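Local coordinates for protein D-glycero-D-manno-heptose 1-phosphate kinase (Bacteroides thetaiotaomicron, PDB 3K85) that probably transfers a phosphate group from ATP to the sugar phosphate D-glycero-D-manno-heptose 1-phosphate, as a member of the GHMP kinase family, at residues A[30-35]-A[157-162]; A[123-128]-A[334-339]; A[169-174]-A[241-246]; A[283-288]-A[303-308]. One frame throughout, in Å; residues are numbered along the deposited sequence.

Contacts 1, 2 and 3 all reach one large mixed sheet, whereas contact 4 belongs to a separate three-stranded antiparallel sheet. Contacts 1 and 3 are direct neighbours, with centres about 10 Å apart: their strands, 30-37 and 169-175, run antiparallel side by side, and M172 N probably donates a hydrogen bond to I32 O at 2.7 Å. The centre of contact 2 is about 19 Å from that of contact 1; contact 4 is remote, about 35 Å from contact 2 between centres. GHMP kinases generally bind substrates between two domains; contacts 1 and 2 probably belong to the N-terminal one and contact 4 to the C-terminal one, with no bound ligand assigned to any contact.

Contact 1 (A[30-35]-A[157-162]); sequences GLILNA and GKQDQY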
loop_
_atom_site.group_PDB
_atom_site.type_symbol
_atom_site.label_atom_id
_atom_site.label_comp_id
_atom_site.label_asym_id
_atom_site.label_seq_id
_atom_site.Cartn_x
_atom_site.Cartn_y
_atom_site.Cartn_z
ATOM N N GLY A 30 -4.700 -10.601 -15.568
ATOM C CA GLY A 30 -3.424 -9.903 -15.607
ATOM C C GLY A 30 -2.858 -9.479 -14.259
ATOM O O GLY A 30 -3.581 -9.367 -13.264
ATOM N N LEU A 31 -1.549 -9.247 -14.234
ATOM C CA LEU A 31 -0.868 -8.818 -13.022
ATOM C C LEU A 31 0.184 -7.785 -13.388
ATOM O O LEU A 31 1.031 -8.021 -14.255
ATOM C CB LEU A 31 -0.228 -10.016 -12.304
ATOM C CG LEU A 31 -1.226 -10.930 -11.590
ATOM C CD1 LEU A 31 -0.494 -12.089 -10.942
ATOM C CD2 LEU A 31 -1.993 -10.138 -10.548
ATOM N N ILE A 32 0.121 -6.633 -12.728
ATOM C CA ILE A 32 1.051 -5.560 -13.009
ATOM C C ILE A 32 1.638 -4.814 -11.819
ATOM O O ILE A 32 0.940 -4.469 -10.861
ATOM C CB ILE A 32 0.395 -4.530 -13.941
ATOM C CG1 ILE A 32 0.494 -5.035 -15.381
ATOM C CG2 ILE A 32 1.052 -3.155 -13.773
ATOM C CD1 ILE A 32 -0.009 -4.077 -16.404
ATOM N N LEU A 33 2.938 -4.559 -11.898
ATOM C CA LEU A 33 3.625 -3.794 -10.871
ATOM C C LEU A 33 4.248 -2.607 -11.578
ATOM O O LEU A 33 5.177 -2.765 -12.365
ATOM C CB LEU A 33 4.729 -4.611 -10.198
ATOM C CG LEU A 33 5.393 -3.849 -9.044
ATOM C CD1 LEU A 33 4.376 -3.646 -7.936
ATOM C CD2 LEU A 33 6.584 -4.620 -8.514
ATOM N N ASN A 34 3.718 -1.419 -11.322
ATOM C CA ASN A 34 4.257 -0.210 -11.932
ATOM C C ASN A 34 4.327 0.922 -10.906
ATOM O O ASN A 34 3.778 0.833 -9.801
ATOM C CB ASN A 34 3.421 0.220 -13.149
ATOM C CG ASN A 34 1.963 0.452 -12.810
ATOM O OD1 ASN A 34 1.620 0.792 -11.678
ATOM N ND2 ASN A 34 1.089 0.281 -13.805
ATOM N N ALA A 35 4.991 2.000 -11.287
ATOM C CA ALA A 35 5.169 3.120 -10.373
ATOM C C ALA A 35 5.287 4.420 -11.131
ATOM O O ALA A 35 6.023 4.497 -12.111
ATOM C CB ALA A 35 6.425 2.891 -9.541
ATOM N N GLY A 157 -3.008 -1.456 -23.596
ATOM C CA GLY A 157 -3.388 -2.092 -22.343
ATOM C C GLY A 157 -4.212 -1.235 -21.391
ATOM O O GLY A 157 -4.897 -0.301 -21.807
ATOM N N LYS A 158 -4.142 -1.538 -20.098
ATOM C CA LYS A 158 -4.927 -0.789 -19.124
ATOM C C LYS A 158 -4.087 -0.194 -18.000
ATOM O O LYS A 158 -4.506 0.751 -17.336
ATOM C CB LYS A 158 -5.992 -1.701 -18.506
ATOM C CG LYS A 158 -6.768 -2.550 -19.515
ATOM C CD LYS A 158 -7.647 -3.573 -18.807
ATOM C CE LYS A 158 -8.308 -4.554 -19.789
ATOM N NZ LYS A 158 -7.341 -5.504 -20.428
ATOM N N GLN A 159 -2.899 -0.735 -17.788
ATOM C CA GLN A 159 -2.064 -0.254 -16.702
ATOM C C GLN A 159 -1.826 1.261 -16.678
ATOM O O GLN A 159 -1.864 1.875 -15.604
ATOM C CB GLN A 159 -0.730 -1.012 -16.675
ATOM C CG GLN A 159 0.234 -0.687 -17.796
ATOM C CD GLN A 159 1.628 -1.169 -17.481
ATOM O OE1 GLN A 159 2.149 -0.910 -16.395
ATOM N NE2 GLN A 159 2.247 -1.873 -18.425
ATOM N N ASP A 160 -1.617 1.855 -17.854
ATOM C CA ASP A 160 -1.365 3.292 -17.987
ATOM C C ASP A 160 -2.435 4.202 -17.410
ATOM O O ASP A 160 -2.126 5.145 -16.686
ATOM C CB ASP A 160 -1.160 3.671 -19.458
ATOM C CG ASP A 160 0.043 2.993 -20.071
ATOM O OD1 ASP A 160 0.724 2.213 -19.361
ATOM O OD2 ASP A 160 0.302 3.241 -21.269
ATOM N N GLN A 161 -3.692 3.950 -17.736
ATOM C CA GLN A 161 -4.744 4.810 -17.207
ATOM C C GLN A 161 -4.797 4.777 -15.678
ATOM O O GLN A 161 -4.911 5.816 -15.021
ATOM C CB GLN A 161 -6.118 4.410 -17.766
ATOM C CG GLN A 161 -6.344 4.769 -19.235
ATOM C CD GLN A 161 -5.742 3.762 -20.202
ATOM O OE1 GLN A 161 -4.954 2.898 -19.824
ATOM N NE2 GLN A 161 -6.120 3.877 -21.471
ATOM N N TYR A 162 -4.699 3.579 -15.116
ATOM C CA TYR A 162 -4.777 3.418 -13.670
ATOM C C TYR A 162 -3.573 3.988 -12.932
ATOM O O TYR A 162 -3.722 4.573 -11.852
ATOM C CB TYR A 162 -4.972 1.937 -13.325
ATOM C CG TYR A 162 -6.368 1.435 -13.618
ATOM C CD1 TYR A 162 -7.363 1.495 -12.644
ATOM C CD2 TYR A 162 -6.717 0.980 -14.889
ATOM C CE1 TYR A 162 -8.677 1.121 -12.927
ATOM C CE2 TYR A 162 -8.040 0.606 -15.186
ATOM C CZ TYR A 162 -9.009 0.685 -14.201
ATOM O OH TYR A 162 -10.327 0.385 -14.490
#
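I32 is the first residue of strand 30-35 to meet the helix start at 157-162. Its branched side chain points at Q159, whose chain crosses it at about a right angle; CG2 of I32 lies 3.6 Å from OE1 of Q159. Isoleucine suits a buried strand position that faces the helix. L33, next along, faces the opposite way and packs on T242 of helix 230-246. N34 turns back toward the helix and supplies the polar link: its ND2 donates to OE1 of Q159 at 3.0 Å in a nearly straight bond (169°). The donor lies in the carbonyl plane on a lone pair, and the two amides are only 19° from coplanar. CG of Q159 is set between its backbone N and carbonyl carbon (chi1 71°), and the chain then runs extended, which carries OE1 to N34. Two amides are well matched here, since each can bond without burying a net charge. The helix start is fixed independently: K158 is the N-cap, its NZ bonds to D20 O, S22 OG and S25 OG, and Q159 N bonds to D20 OD2. The helix-on-sheet packing is characteristic of the N-terminal GHMP kinase domain, which has the S5-like alpha/beta fold.

Contact 2 (A[123-128]-A[334-339]); sequences ILKAFI and DGAHGW
Two bends in the K125 side chain, at chi2 (-59°) and chi4 (-51°), with an extended step between them, curl it against the backbone of A336 and H337. The aliphatic part does the touching: CG of K125 meets CB of A336 at 3.9 Å, and farther along CE of K125 lies 3.5 Å from O of A336 and 4.0 Å from CA of H337. Lysine suits this half-covered place: its methylenes lie on the neighbouring chain, and the bend at chi4 keeps NZ of K125 near O of A336 (3.6 Å) without a hydrogen bond. Alanine suits its place because its short methyl faces the helix and lets the lysine chain lie close, and G338, with no side chain, allows the strand to pass near the helix backbone. H337 points its side chain the other way; there ND1 donates to O of G335 at 3.2 Å, almost straight (177°) and in the plane of the ring, which fixes the imidazole's rotation. Around the contact, strand 337-340 pairs antiparallel with strand 4-15, and helix 115-131 lies over the sheet through A126, which touches S6, C43 and I45, while L124 and I128 face helix 137-151.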
loop_
_atom_site.group_PDB
_atom_site.type_symbol
_atom_site.label_atom_id
_atom_site.label_comp_id
_atom_site.label_asym_id
_atom_site.label_seq_id
_atom_site.Cartn_x
_atom_site.Cartn_y
_atom_site.Cartn_z
ATOM N N ILE A 123 -6.272 15.676 -18.365
ATOM C CA ILE A 123 -7.355 16.491 -18.904
ATOM C C ILE A 123 -8.644 16.211 -18.141
ATOM O O ILE A 123 -9.374 17.141 -17.777
ATOM C CB ILE A 123 -7.566 16.221 -20.407
ATOM C CG1 ILE A 123 -6.301 16.603 -21.180
ATOM C CG2 ILE A 123 -8.754 17.012 -20.912
ATOM C CD1 ILE A 123 -6.357 16.232 -22.643
ATOM N N LEU A 124 -8.924 14.933 -17.895
ATOM C CA LEU A 124 -10.123 14.550 -17.146
ATOM C C LEU A 124 -10.124 15.224 -15.780
ATOM O O LEU A 124 -11.135 15.779 -15.331
ATOM C CB LEU A 124 -10.175 13.032 -16.971
ATOM C CG LEU A 124 -11.037 12.320 -18.015
ATOM C CD1 LEU A 124 -10.831 10.819 -17.947
ATOM C CD2 LEU A 124 -12.496 12.680 -17.769
ATOM N N LYS A 125 -8.974 15.177 -15.117
ATOM C CA LYS A 125 -8.848 15.787 -13.811
ATOM C C LYS A 125 -9.159 17.276 -13.862
ATOM O O LYS A 125 -9.809 17.811 -12.953
ATOM C CB LYS A 125 -7.451 15.547 -13.240
ATOM C CG LYS A 125 -7.420 14.506 -12.128
ATOM C CD LYS A 125 -8.330 14.940 -10.976
ATOM C CE LYS A 125 -8.164 14.056 -9.756
ATOM N NZ LYS A 125 -8.277 12.620 -10.125
ATOM N N ALA A 126 -8.718 17.959 -14.917
ATOM C CA ALA A 126 -9.003 19.387 -15.008
ATOM C C ALA A 126 -10.512 19.566 -15.107
ATOM O O ALA A 126 -11.080 20.393 -14.402
ATOM C CB ALA A 126 -8.316 20.001 -16.216
ATOM N N PHE A 127 -11.162 18.782 -15.970
ATOM C CA PHE A 127 -12.617 18.876 -16.112
ATOM C C PHE A 127 -13.333 18.530 -14.804
ATOM O O PHE A 127 -14.262 19.240 -14.396
ATOM C CB PHE A 127 -13.124 17.974 -17.254
ATOM C CG PHE A 127 -13.018 18.610 -18.620
ATOM C CD1 PHE A 127 -13.908 19.610 -19.010
ATOM C CD2 PHE A 127 -12.007 18.238 -19.506
ATOM C CE1 PHE A 127 -13.791 20.225 -20.263
ATOM C CE2 PHE A 127 -11.882 18.846 -20.750
ATOM C CZ PHE A 127 -12.778 19.842 -21.129
ATOM N N ILE A 128 -12.896 17.461 -14.140
ATOM C CA ILE A 128 -13.515 17.065 -12.872
ATOM C C ILE A 128 -13.420 18.210 -11.860
ATOM O O ILE A 128 -14.411 18.576 -11.221
ATOM C CB ILE A 128 -12.824 15.816 -12.284
ATOM C CG1 ILE A 128 -12.992 14.635 -13.243
ATOM C CG2 ILE A 128 -13.386 15.517 -10.895
ATOM C CD1 ILE A 128 -12.169 13.407 -12.884
ATOM N N ASP A 334 2.217 10.390 -5.559
ATOM C CA ASP A 334 0.879 10.902 -5.811
ATOM C C ASP A 334 0.373 10.650 -7.221
ATOM O O ASP A 334 1.146 10.524 -8.162
ATOM C CB ASP A 334 0.840 12.403 -5.516
ATOM C CG ASP A 334 0.740 12.701 -4.034
ATOM O OD1 ASP A 334 1.240 11.883 -3.224
ATOM O OD2 ASP A 334 0.172 13.760 -3.681
ATOM N N GLY A 335 -0.939 10.571 -7.356
ATOM C CA GLY A 335 -1.528 10.369 -8.659
ATOM C C GLY A 335 -1.978 11.722 -9.171
ATOM O O GLY A 335 -1.650 12.755 -8.595
ATOM N N ALA A 336 -2.745 11.713 -10.249
ATOM C CA ALA A 336 -3.246 12.935 -10.853
ATOM C C ALA A 336 -4.079 13.776 -9.888
ATOM O O ALA A 336 -4.844 13.248 -9.084
ATOM C CB ALA A 336 -4.083 12.582 -12.079
ATOM N N HIS A 337 -3.938 15.095 -9.969
ATOM C CA HIS A 337 -4.725 15.966 -9.111
ATOM C C HIS A 337 -4.928 17.340 -9.731
ATOM O O HIS A 337 -4.177 17.756 -10.622
ATOM C CB HIS A 337 -4.073 16.108 -7.729
ATOM C CG HIS A 337 -2.695 16.689 -7.767
ATOM N ND1 HIS A 337 -1.573 15.928 -8.019
ATOM C CD2 HIS A 337 -2.260 17.961 -7.612
ATOM C CE1 HIS A 337 -0.507 16.709 -8.017
ATOM N NE2 HIS A 337 -0.894 17.947 -7.772
ATOM N N GLY A 338 -5.961 18.029 -9.259
ATOM C CA GLY A 338 -6.272 19.344 -9.764
ATOM C C GLY A 338 -6.435 20.333 -8.632
ATOM O O GLY A 338 -6.591 19.954 -7.471
ATOM N N TRP A 339 -6.382 21.611 -8.971
ATOM C CA TRP A 339 -6.535 22.660 -7.988
ATOM C C TRP A 339 -7.128 23.887 -8.667
ATOM O O TRP A 339 -7.034 24.037 -9.884
ATOM C CB TRP A 339 -5.181 22.962 -7.308
ATOM C CG TRP A 339 -4.080 23.552 -8.161
ATOM C CD1 TRP A 339 -3.739 24.874 -8.259
ATOM C CD2 TRP A 339 -3.137 22.839 -8.976
ATOM N NE1 TRP A 339 -2.640 25.026 -9.078
ATOM C CE2 TRP A 339 -2.251 23.797 -9.530
ATOM C CE3 TRP A 339 -2.955 21.491 -9.288
ATOM C CZ2 TRP A 339 -1.200 23.442 -10.378
ATOM C CZ3 TRP A 339 -1.909 21.138 -10.132
ATOM C CH2 TRP A 339 -1.044 22.109 -10.667
#

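Contact 3 (A[169-174]-A[241-246]); sequences FNYMEF and DTKLAL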
loop_
_atom_site.group_PDB
_atom_site.type_symbol
_atom_site.label_atom_id
_atom_site.label_comp_id
_atom_site.label_asym_id
_atom_site.label_seq_id
_atom_site.Cartn_x
_atom_site.Cartn_y
_atom_site.Cartn_z
ATOM N N PHE A 169 3.501 3.290 -6.067
ATOM C CA PHE A 169 3.830 1.916 -6.467
ATOM C C PHE A 169 2.524 1.104 -6.332
ATOM O O PHE A 169 1.984 0.940 -5.231
ATOM C CB PHE A 169 4.895 1.306 -5.548
ATOM C CG PHE A 169 6.289 1.779 -5.829
ATOM C CD1 PHE A 169 7.221 0.927 -6.415
ATOM C CD2 PHE A 169 6.669 3.086 -5.531
ATOM C CE1 PHE A 169 8.511 1.376 -6.705
ATOM C CE2 PHE A 169 7.958 3.542 -5.819
ATOM C CZ PHE A 169 8.876 2.688 -6.406
ATOM N N ASN A 170 2.018 0.610 -7.455
ATOM C CA ASN A 170 0.777 -0.155 -7.464
ATOM C C ASN A 170 0.971 -1.583 -7.997
ATOM O O ASN A 170 1.842 -1.842 -8.828
ATOM C CB ASN A 170 -0.277 0.584 -8.309
ATOM C CG ASN A 170 -0.761 1.874 -7.652
ATOM O OD1 ASN A 170 -0.779 2.943 -8.272
ATOM N ND2 ASN A 170 -1.170 1.775 -6.388
ATOM N N TYR A 171 0.180 -2.509 -7.465
ATOM C CA TYR A 171 0.183 -3.905 -7.898
ATOM C C TYR A 171 -1.264 -4.034 -8.331
ATOM O O TYR A 171 -2.172 -4.065 -7.500
ATOM C CB TYR A 171 0.471 -4.835 -6.734
ATOM C CG TYR A 171 0.500 -6.310 -7.080
ATOM C CD1 TYR A 171 1.607 -6.875 -7.705
ATOM C CD2 TYR A 171 -0.553 -7.156 -6.715
ATOM C CE1 TYR A 171 1.679 -8.246 -7.952
ATOM C CE2 TYR A 171 -0.493 -8.523 -6.959
ATOM C CZ TYR A 171 0.630 -9.059 -7.578
ATOM O OH TYR A 171 0.707 -10.404 -7.835
HETATM N N MSE A 172 -1.474 -4.065 -9.638
HETATM C CA MSE A 172 -2.813 -4.122 -10.201
HETATM C C MSE A 172 -3.213 -5.502 -10.677
HETATM O O MSE A 172 -2.419 -6.229 -11.285
HETATM C CB MSE A 172 -2.919 -3.139 -11.366
HETATM C CG MSE A 172 -2.195 -1.828 -11.108
HETATM SE SE MSE A 172 -2.409 -0.505 -12.501
HETATM C CE MSE A 172 -2.624 1.074 -11.363
ATOM N N GLU A 173 -4.459 -5.854 -10.392
ATOM C CA GLU A 173 -4.999 -7.138 -10.797
ATOM C C GLU A 173 -6.048 -6.856 -11.855
ATOM O O GLU A 173 -7.076 -6.251 -11.572
ATOM C CB GLU A 173 -5.617 -7.851 -9.591
ATOM C CG GLU A 173 -4.578 -8.395 -8.621
ATOM C CD GLU A 173 -5.178 -8.906 -7.317
ATOM O OE1 GLU A 173 -5.447 -8.083 -6.414
ATOM O OE2 GLU A 173 -5.386 -10.137 -7.193
ATOM N N PHE A 174 -5.749 -7.250 -13.086
ATOM C CA PHE A 174 -6.665 -7.069 -14.201
ATOM C C PHE A 174 -7.269 -8.446 -14.384
ATOM O O PHE A 174 -6.792 -9.274 -15.170
ATOM C CB PHE A 174 -5.896 -6.618 -15.438
ATOM C CG PHE A 174 -5.297 -5.246 -15.294
ATOM C CD1 PHE A 174 -6.101 -4.112 -15.387
ATOM C CD2 PHE A 174 -3.944 -5.088 -15.006
ATOM C CE1 PHE A 174 -5.571 -2.841 -15.194
ATOM C CE2 PHE A 174 -3.401 -3.818 -14.807
ATOM C CZ PHE A 174 -4.216 -2.692 -14.901
ATOM N N ASP A 241 6.834 -12.041 -8.513
ATOM C CA ASP A 241 8.191 -12.121 -7.968
ATOM C C ASP A 241 8.783 -10.736 -7.731
ATOM O O ASP A 241 9.524 -10.538 -6.774
ATOM C CB ASP A 241 9.124 -12.897 -8.906
ATOM C CG ASP A 241 8.534 -14.226 -9.356
ATOM O OD1 ASP A 241 7.887 -14.903 -8.529
ATOM O OD2 ASP A 241 8.730 -14.600 -10.539
ATOM N N THR A 242 8.464 -9.789 -8.610
ATOM C CA THR A 242 8.986 -8.437 -8.483
ATOM C C THR A 242 8.391 -7.719 -7.280
ATOM O O THR A 242 9.112 -7.042 -6.544
ATOM C CB THR A 242 8.741 -7.605 -9.760
ATOM O OG1 THR A 242 9.419 -8.222 -10.861
ATOM C CG2 THR A 242 9.295 -6.193 -9.597
ATOM N N LYS A 243 7.088 -7.878 -7.067
ATOM C CA LYS A 243 6.436 -7.244 -5.927
ATOM C C LYS A 243 7.140 -7.691 -4.657
ATOM O O LYS A 243 7.624 -6.872 -3.868
ATOM C CB LYS A 243 4.963 -7.643 -5.836
ATOM C CG LYS A 243 4.238 -6.966 -4.681
ATOM C CD LYS A 243 2.822 -7.472 -4.514
ATOM C CE LYS A 243 2.801 -8.921 -4.065
ATOM N NZ LYS A 243 1.423 -9.344 -3.704
ATOM N N LEU A 244 7.201 -9.003 -4.481
ATOM C CA LEU A 244 7.822 -9.593 -3.312
ATOM C C LEU A 244 9.310 -9.236 -3.156
ATOM O O LEU A 244 9.827 -9.196 -2.038
ATOM C CB LEU A 244 7.622 -11.109 -3.349
ATOM C CG LEU A 244 8.259 -11.924 -2.224
ATOM C CD1 LEU A 244 7.814 -11.397 -0.854
ATOM C CD2 LEU A 244 7.886 -13.397 -2.410
ATOM N N ALA A 245 9.995 -8.968 -4.266
ATOM C CA ALA A 245 11.406 -8.605 -4.203
ATOM C C ALA A 245 11.579 -7.159 -3.735
ATOM O O ALA A 245 12.360 -6.885 -2.827
ATOM C CB ALA A 245 12.055 -8.785 -5.567
ATOM N N LEU A 246 10.848 -6.239 -4.356
ATOM C CA LEU A 246 10.936 -4.825 -4.004
ATOM C C LEU A 246 10.358 -4.443 -2.640
ATOM O O LEU A 246 10.760 -3.428 -2.062
ATOM C CB LEU A 246 10.264 -3.971 -5.074
ATOM C CG LEU A 246 10.997 -3.846 -6.405
ATOM C CD1 LEU A 246 10.245 -2.849 -7.269
ATOM C CD2 LEU A 246 12.431 -3.376 -6.178
#
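K243, from helix 241-246, lies across one face of the Y171 ring on strand 169-174. Ahead of K243 in the helix, T242 packs instead on L33 of the adjoining strand and on F254 and I257 of helix 251-264. K243 itself leaves the helix extended through CD and bends at chi3 (67°), a turn that keeps the far part of the chain over the ring. CD sits 3.6 Å from the ring centroid of Y171, 18° off the normal, as a CH-pi contact; CB of K243 approaches the ring at 3.9 Å from CD1 of Y171. Beyond the bend, NZ stands 4.1 Å from the same centroid, 20° off the normal, and makes a cation-pi interaction. The CB of Y171 points toward the helix, and with CG anti to the backbone N the ring presents one face to K243; the two side chains cross at about a right angle. After K243, L244 packs on I181 of the second subunit. L246 then turns back to the strand, its CD1 4.6 Å from CE1 of F169, a looser apolar approach. The ring covers one side of the lysine while NZ also hydrogen-bonds to OD1 of N183 of the second subunit, with a long, weak ion pair to E173 of that subunit. A buried ammonium is thus probably stabilised by pi electrons and a neutral amide oxygen together, tying the strand-helix packing of one subunit to the dimer interface.

Contact 4 (A[283-288]-A[303-308]); sequences VATGAG and IMFVVE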
loop_
_atom_site.group_PDB
_atom_site.type_symbol
_atom_site.label_atom_id
_atom_site.label_comp_id
_atom_site.label_asym_id
_atom_site.label_seq_id
_atom_site.Cartn_x
_atom_site.Cartn_y
_atom_site.Cartn_z
ATOM N N VAL A 283 23.174 -0.883 -28.776
ATOM C CA VAL A 283 24.468 -0.283 -28.468
ATOM C C VAL A 283 24.440 0.051 -26.976
ATOM O O VAL A 283 25.446 -0.078 -26.273
ATOM C CB VAL A 283 24.717 1.023 -29.312
ATOM C CG1 VAL A 283 23.757 2.128 -28.893
ATOM C CG2 VAL A 283 26.155 1.491 -29.159
ATOM N N ALA A 284 23.259 0.445 -26.504
ATOM C CA ALA A 284 23.044 0.813 -25.112
ATOM C C ALA A 284 23.370 -0.316 -24.138
ATOM O O ALA A 284 24.228 -0.153 -23.267
ATOM C CB ALA A 284 21.607 1.277 -24.915
ATOM N N THR A 285 22.693 -1.453 -24.276
ATOM C CA THR A 285 22.939 -2.579 -23.377
ATOM C C THR A 285 24.407 -3.010 -23.437
ATOM O O THR A 285 24.892 -3.715 -22.550
ATOM C CB THR A 285 22.011 -3.788 -23.705
ATOM O OG1 THR A 285 20.638 -3.389 -23.579
ATOM C CG2 THR A 285 22.268 -4.949 -22.746
ATOM N N GLY A 286 25.112 -2.569 -24.480
ATOM C CA GLY A 286 26.521 -2.898 -24.628
ATOM C C GLY A 286 27.321 -2.453 -23.414
ATOM O O GLY A 286 28.266 -3.128 -23.004
ATOM N N ALA A 287 26.941 -1.310 -22.843
ATOM C CA ALA A 287 27.600 -0.775 -21.654
ATOM C C ALA A 287 27.099 -1.527 -20.414
ATOM O O ALA A 287 25.989 -1.286 -19.934
ATOM C CB ALA A 287 27.303 0.709 -21.524
ATOM N N GLY A 288 27.930 -2.434 -19.905
ATOM C CA GLY A 288 27.577 -3.233 -18.746
ATOM C C GLY A 288 26.898 -2.554 -17.561
ATOM O O GLY A 288 27.193 -1.409 -17.206
ATOM N N ILE A 303 15.274 2.345 -22.660
ATOM C CA ILE A 303 15.798 1.208 -21.917
ATOM C C ILE A 303 15.893 1.539 -20.432
ATOM O O ILE A 303 16.354 2.617 -20.049
ATOM C CB ILE A 303 17.212 0.785 -22.387
ATOM C CG1 ILE A 303 17.282 0.721 -23.910
ATOM C CG2 ILE A 303 17.553 -0.577 -21.814
ATOM C CD1 ILE A 303 17.481 2.065 -24.559
HETATM N N MSE A 304 15.448 0.604 -19.599
HETATM C CA MSE A 304 15.499 0.778 -18.158
HETATM C C MSE A 304 16.632 -0.105 -17.657
HETATM O O MSE A 304 16.598 -1.322 -17.821
HETATM C CB MSE A 304 14.174 0.352 -17.530
HETATM C CG MSE A 304 14.089 0.566 -16.030
HETATM SE SE MSE A 304 12.346 0.065 -15.339
HETATM C CE MSE A 304 12.697 -1.807 -14.989
ATOM N N PHE A 305 17.643 0.515 -17.064
ATOM C CA PHE A 305 18.790 -0.223 -16.550
ATOM C C PHE A 305 18.846 -0.233 -15.025
ATOM O O PHE A 305 18.582 0.776 -14.377
ATOM C CB PHE A 305 20.087 0.387 -17.083
ATOM C CG PHE A 305 20.368 0.074 -18.521
ATOM C CD1 PHE A 305 20.670 -1.227 -18.914
ATOM C CD2 PHE A 305 20.369 1.082 -19.479
ATOM C CE1 PHE A 305 20.975 -1.518 -20.248
ATOM C CE2 PHE A 305 20.671 0.803 -20.815
ATOM C CZ PHE A 305 20.976 -0.500 -21.199
ATOM N N VAL A 306 19.195 -1.382 -14.462
ATOM C CA VAL A 306 19.321 -1.529 -13.019
ATOM C C VAL A 306 20.803 -1.745 -12.705
ATOM O O VAL A 306 21.382 -2.755 -13.093
ATOM C CB VAL A 306 18.499 -2.736 -12.503
ATOM C CG1 VAL A 306 18.860 -3.048 -11.054
ATOM C CG2 VAL A 306 17.009 -2.430 -12.620
ATOM N N VAL A 307 21.409 -0.796 -11.999
ATOM C CA VAL A 307 22.827 -0.888 -11.668
ATOM C C VAL A 307 23.152 -0.635 -10.191
ATOM O O VAL A 307 22.376 -0.012 -9.460
ATOM C CB VAL A 307 23.639 0.105 -12.538
ATOM C CG1 VAL A 307 23.204 1.531 -12.240
ATOM C CG2 VAL A 307 25.125 -0.071 -12.300
ATOM N N GLU A 308 24.302 -1.148 -9.756
ATOM C CA GLU A 308 24.769 -0.965 -8.387
ATOM C C GLU A 308 24.954 0.535 -8.231
ATOM O O GLU A 308 25.571 1.177 -9.087
ATOM C CB GLU A 308 26.117 -1.657 -8.191
ATOM C CG GLU A 308 26.162 -2.693 -7.089
ATOM C CD GLU A 308 27.477 -3.449 -7.085
ATOM O OE1 GLU A 308 27.797 -4.075 -8.118
ATOM O OE2 GLU A 308 28.195 -3.417 -6.061
#
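The contact between 283-288 and 303-308 is chiefly apolar and centres on F305, whose ring is reached by A284 and T285. CB of A284 lies 4.2 Å from CZ of F305 and equally 4.2 Å from CD1 of I303, so the small methyl sits against two large hydrophobic groups that come from the same side of the strand. Alanine is well chosen for such a place, where the loop must come close to the sheet. Within the strand, CG2 of I303 lies 3.4 Å above one face of the F305 ring, offset toward its rim, so isoleucine and phenylalanine pack on each other as well as on the loop. The second kind of contact is at the ring edge: CA of T285 approaches near the ring plane, 3.6 Å from CZ of F305. The threonine hydroxyl is also close, OG1 being 3.8 Å from CZ of F305, because chi1 (-60°) sets it beside the backbone N; this is a van der Waals approach. Between the two segments no backbone bond forms; within the loop A287 N donates to A284 O at 3.0 Å, while strand 303-306 is bonded to strands 199-202 and 291-294. The alternation of the strand does the sorting: I303 and F305 face the loop, with L319 of helix 309-320 also on F305, while selenomethionine M304 and V306 face F254 and L258 of helix 251-264. The antiparallel sheet with its helices is consistent with the ferredoxin-like alpha+beta fold, with additions, of the C-terminal domain of GHMP kinases.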